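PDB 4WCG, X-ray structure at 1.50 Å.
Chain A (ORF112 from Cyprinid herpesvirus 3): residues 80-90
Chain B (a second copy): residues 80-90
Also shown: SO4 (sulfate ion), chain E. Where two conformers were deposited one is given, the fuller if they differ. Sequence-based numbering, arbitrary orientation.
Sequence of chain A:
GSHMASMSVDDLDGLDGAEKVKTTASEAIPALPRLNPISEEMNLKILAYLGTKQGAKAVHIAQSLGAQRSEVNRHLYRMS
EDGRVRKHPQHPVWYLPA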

# COMPACT_ATOMS: atom_id res chain seq x y z
N SER A 80 -1.16 2.76 -3.03
CA SER A 80 -0.53 1.45 -2.96
C SER A 80 -1.35 0.51 -2.06
O SER A 80 -1.30 -0.70 -2.22
CB SER A 80 0.91 1.55 -2.45
OG SER A 80 0.97 1.77 -1.05
N GLU A 81 -2.13 1.06 -1.13
CA GLU A 81 -2.92 0.23 -0.23
C GLU A 81 -3.89 -0.66 -0.98
O GLU A 81 -4.04 -1.82 -0.65
CB GLU A 81 -3.70 1.09 0.78
CG GLU A 81 -2.78 1.86 1.70
CD GLU A 81 -3.49 2.91 2.52
OE1 GLU A 81 -4.73 2.97 2.50
OE2 GLU A 81 -2.76 3.66 3.20
N ASP A 82 -4.56 -0.10 -1.99
CA ASP A 82 -5.54 -0.89 -2.74
C ASP A 82 -5.01 -1.32 -4.10
O ASP A 82 -5.78 -1.77 -4.95
CB ASP A 82 -6.87 -0.14 -2.90
CG ASP A 82 -6.71 1.25 -3.48
OD1 ASP A 82 -5.70 1.92 -3.20
OD2 ASP A 82 -7.62 1.68 -4.22
N GLY A 83 -3.71 -1.20 -4.29
CA GLY A 83 -3.06 -1.78 -5.46
C GLY A 83 -3.12 -0.99 -6.75
O GLY A 83 -2.89 -1.54 -7.83
N ARG A 84 -3.41 0.30 -6.65
CA ARG A 84 -3.44 1.15 -7.85
C ARG A 84 -2.03 1.50 -8.34
O ARG A 84 -1.82 1.77 -9.52
CB ARG A 84 -4.23 2.42 -7.58
CG ARG A 84 -5.72 2.16 -7.42
CD ARG A 84 -6.45 3.41 -7.03
NE ARG A 84 -6.75 4.25 -8.18
CZ ARG A 84 -7.31 5.46 -8.09
NH1 ARG A 84 -7.60 5.96 -6.89
NH2 ARG A 84 -7.57 6.16 -9.18
N VAL A 85 -1.09 1.56 -7.40
CA VAL A 85 0.34 1.64 -7.70
C VAL A 85 1.05 0.61 -6.83
O VAL A 85 0.48 0.08 -5.87
CB VAL A 85 0.94 3.06 -7.43
CG1 VAL A 85 0.24 4.11 -8.26
CG2 VAL A 85 0.86 3.42 -5.95
N ARG A 86 2.30 0.33 -7.15
CA ARG A 86 3.08 -0.63 -6.40
C ARG A 86 4.50 -0.12 -6.26
O ARG A 86 5.12 0.30 -7.25
CB ARG A 86 3.05 -1.99 -7.08
CG ARG A 86 3.63 -3.11 -6.24
CD ARG A 86 3.78 -4.36 -7.06
NE ARG A 86 2.50 -4.80 -7.59
CZ ARG A 86 2.36 -5.56 -8.67
NH1 ARG A 86 3.43 -5.94 -9.35
NH2 ARG A 86 1.15 -5.91 -9.08
N LYS A 87 5.03 -0.16 -5.04
CA LYS A 87 6.40 0.26 -4.80
C LYS A 87 7.36 -0.90 -5.02
O LYS A 87 7.01 -2.06 -4.76
CB LYS A 87 6.54 0.79 -3.36
CG LYS A 87 7.81 1.56 -3.08
CD LYS A 87 7.85 1.97 -1.61
CE LYS A 87 8.36 0.83 -0.76
NZ LYS A 87 9.79 0.53 -1.06
N HIS A 88 8.55 -0.59 -5.51
CA HIS A 88 9.68 -1.51 -5.49
C HIS A 88 9.91 -2.05 -4.08
O HIS A 88 9.82 -1.31 -3.11
CB HIS A 88 10.94 -0.79 -6.00
CG HIS A 88 12.09 -1.69 -6.30
ND1 HIS A 88 12.87 -2.26 -5.31
CD2 HIS A 88 12.61 -2.10 -7.48
CE1 HIS A 88 13.81 -3.00 -5.87
NE2 HIS A 88 13.68 -2.92 -7.19
N PRO A 89 10.23 -3.35 -3.97
CA PRO A 89 10.36 -3.93 -2.63
C PRO A 89 11.48 -3.32 -1.77
O PRO A 89 11.38 -3.35 -0.54
CB PRO A 89 10.63 -5.41 -2.91
CG PRO A 89 11.10 -5.46 -4.34
CD PRO A 89 10.38 -4.35 -5.03
N GLN A 90 12.52 -2.76 -2.39
CA GLN A 90 13.68 -2.24 -1.66
C GLN A 90 13.94 -0.74 -1.84
O GLN A 90 14.69 -0.14 -1.06
CB GLN A 90 14.94 -3.01 -2.07
S SO4 E . -1.02 -5.36 -6.21
O1 SO4 E . -1.56 -5.29 -7.57
O2 SO4 E . -0.55 -6.73 -5.94
O3 SO4 E . 0.12 -4.44 -6.08
O4 SO4 E . -2.08 -5.02 -5.26
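Chain B (80-90) SEDGRVRKHPQ

Two carbonyl oxygens crowd together at the centre of this contact: A:Ser80 O and B:Ser80 O lie 3.0 Å apart, a close approach of two acceptors with no hydrogen bond between them. The general principle behind such an arrangement is that twofold-like symmetry brings like against like near the axis, while complementary groups meet in pairs farther out. Here the two copies of ORF112 present the same stretch to each other, and nearly every interaction occurs twice.

Chain B follows the same path as chain A. A weakly bonded helix that began earlier in each chain lies at about A:Ser80 and A:Glu81, like B:Ser80 and B:Glu81; a turn passes through A:Asp82 and A:Gly83, like B:Asp82 and B:Gly83; and a short extended strand occupies A:Arg86 and A:Lys87, like B:Arg86 and B:Lys87. The register is reciprocal: the CA atoms of A:Ser80 and B:Glu81 are 5.1 Å apart, as are those of A:Glu81 and B:Ser80, while the CA atoms of A:Asp82 and B:Lys87, and again of A:Lys87 and B:Asp82, are separated by 4.7 Å. The segments therefore run in opposite senses, with the strand of B beside A:Glu81 and the turn of A, and the converse holding for the strand of A.

Backbone polarity supplies the complementary pairs. B:Lys87 N donates to A:Glu81 O at 2.8 Å, and A:Lys87 N donates to B:Glu81 O at the same distance; both bonds are nearly straight. Each strand thus spends an amide on a carbonyl of the partner, just beyond the central repulsive pair. The carbonyl of the same lysine turns to the next residue of the partner: B:Lys87 O lies 3.2 Å from A:Asp82 CB and receives a CA-H...O contact from A:Asp82 CA at 3.4 Å; in the reciprocal pairing, the distance from B:Asp82 CA to A:Lys87 O is 3.5 Å. A water adds to this second site, donating to A:Lys87 O at 2.6 Å and weakly to B:Asp82 O at 3.4 Å.

Side chains pack around this framework. Both serines point toward the opposite stretch with chi1 in the p well, setting A:Ser80 OG 3.5 Å from B:Glu81 CA and B:Ser80 OG 3.6 Å from A:Glu81 CA. The aliphatic end of each lysine comes near the partner's glutamate, with B:Lys87 CE 3.6 Å from A:Glu81 OE1, but its amine turns back on its own chain, as in the 2.8 Å hydrogen bond from B:Lys87 NZ to B:His88 O.

The two arginines show how like charges can share a site when an anion lies between them. A:Arg86 NE binds sulfate O3 at 2.8 Å, and B:Arg86 NE binds sulfate O4 at 3.0 Å, so one ion, probably from the crystallisation liquor, links both chains. Glycine suits the adjoining turns because phi is positive, 82° at A:Gly83 and 89° at B:Gly83, where a CB would also jam against the preceding carbonyl O. In this crystal, a CB on A:Gly83 would also come within 2.5 Å of sulfate O4, and one on B:Gly83 within 2.8 Å of sulfate O3.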

# COMPACT_ATOMS: atom_id res chain seq x y z
N SER B 80 1.32 -3.81 2.04
CA SER B 80 0.51 -3.35 0.91
C SER B 80 1.31 -2.48 -0.06
O SER B 80 0.97 -2.39 -1.23
CB SER B 80 -0.73 -2.57 1.38
OG SER B 80 -0.40 -1.28 1.84
N GLU B 81 2.37 -1.84 0.44
CA GLU B 81 3.17 -0.93 -0.39
C GLU B 81 3.72 -1.62 -1.61
O GLU B 81 3.73 -1.05 -2.70
CB GLU B 81 4.34 -0.36 0.40
CG GLU B 81 3.88 0.49 1.55
CD GLU B 81 5.00 0.98 2.43
OE1 GLU B 81 6.19 0.72 2.16
OE2 GLU B 81 4.65 1.64 3.43
N ASP B 82 4.20 -2.84 -1.43
CA ASP B 82 4.84 -3.56 -2.52
C ASP B 82 3.97 -4.71 -3.02
O ASP B 82 4.43 -5.55 -3.78
CB ASP B 82 6.23 -4.06 -2.10
CG ASP B 82 6.20 -4.82 -0.78
OD1 ASP B 82 5.20 -5.51 -0.50
OD2 ASP B 82 7.19 -4.73 -0.02
N GLY B 83 2.71 -4.72 -2.60
CA GLY B 83 1.71 -5.62 -3.14
C GLY B 83 1.53 -7.00 -2.54
O GLY B 83 0.92 -7.86 -3.16
N ARG B 84 2.04 -7.22 -1.33
CA ARG B 84 1.91 -8.54 -0.72
C ARG B 84 0.52 -8.74 -0.13
O ARG B 84 0.09 -9.87 0.06
CB ARG B 84 2.98 -8.74 0.35
CG ARG B 84 4.34 -9.05 -0.26
CD ARG B 84 5.42 -9.07 0.80
NE ARG B 84 5.77 -7.71 1.21
CZ ARG B 84 6.41 -7.43 2.34
NH1 ARG B 84 6.72 -8.40 3.18
NH2 ARG B 84 6.70 -6.17 2.64
N VAL B 85 -0.16 -7.65 0.19
CA VAL B 85 -1.57 -7.70 0.57
C VAL B 85 -2.25 -6.51 -0.09
O VAL B 85 -1.56 -5.62 -0.58
CB VAL B 85 -1.82 -7.65 2.08
CG1 VAL B 85 -1.15 -8.82 2.80
CG2 VAL B 85 -1.32 -6.34 2.67
N ARG B 86 -3.58 -6.50 -0.11
CA ARG B 86 -4.33 -5.43 -0.74
C ARG B 86 -5.51 -5.10 0.15
O ARG B 86 -6.10 -6.00 0.75
CB ARG B 86 -4.80 -5.83 -2.15
CG ARG B 86 -5.38 -4.69 -2.99
CD ARG B 86 -5.89 -5.22 -4.32
NE ARG B 86 -4.90 -6.05 -5.00
CZ ARG B 86 -5.18 -6.88 -6.00
NH1 ARG B 86 -6.43 -7.01 -6.42
NH2 ARG B 86 -4.21 -7.59 -6.56
N LYS B 87 -5.83 -3.82 0.24
CA LYS B 87 -6.97 -3.36 1.02
C LYS B 87 -8.14 -3.03 0.10
O LYS B 87 -7.95 -2.57 -1.04
CB LYS B 87 -6.59 -2.11 1.82
CG LYS B 87 -7.54 -1.77 2.93
CD LYS B 87 -7.12 -0.45 3.61
CE LYS B 87 -7.53 0.76 2.79
NZ LYS B 87 -9.01 0.97 2.84
N HIS B 88 -9.35 -3.24 0.60
CA HIS B 88 -10.53 -2.75 -0.07
C HIS B 88 -10.40 -1.24 -0.21
O HIS B 88 -9.93 -0.56 0.71
CB HIS B 88 -11.79 -3.12 0.72
CG HIS B 88 -13.06 -2.78 0.01
ND1 HIS B 88 -13.54 -1.49 -0.09
CD2 HIS B 88 -13.96 -3.57 -0.64
CE1 HIS B 88 -14.68 -1.50 -0.77
NE2 HIS B 88 -14.95 -2.75 -1.11
N PRO B 89 -10.79 -0.70 -1.37
CA PRO B 89 -10.57 0.73 -1.61
C PRO B 89 -11.32 1.65 -0.65
O PRO B 89 -10.87 2.77 -0.42
CB PRO B 89 -11.06 0.92 -3.05
CG PRO B 89 -11.91 -0.27 -3.35
CD PRO B 89 -11.34 -1.39 -2.54
N GLN B 90 -12.44 1.19 -0.09
CA GLN B 90 -13.24 2.01 0.81
C GLN B 90 -13.24 1.51 2.26
O GLN B 90 -13.42 2.29 3.19
CB GLN B 90 -14.69 2.08 0.32
CG GLN B 90 -14.96 3.17 -0.70
CD GLN B 90 -14.49 2.79 -2.09
OE1 GLN B 90 -14.67 1.65 -2.53
NE2 GLN B 90 -13.89 3.74 -2.80
O HOH W 1 7.08 -4.50 -5.68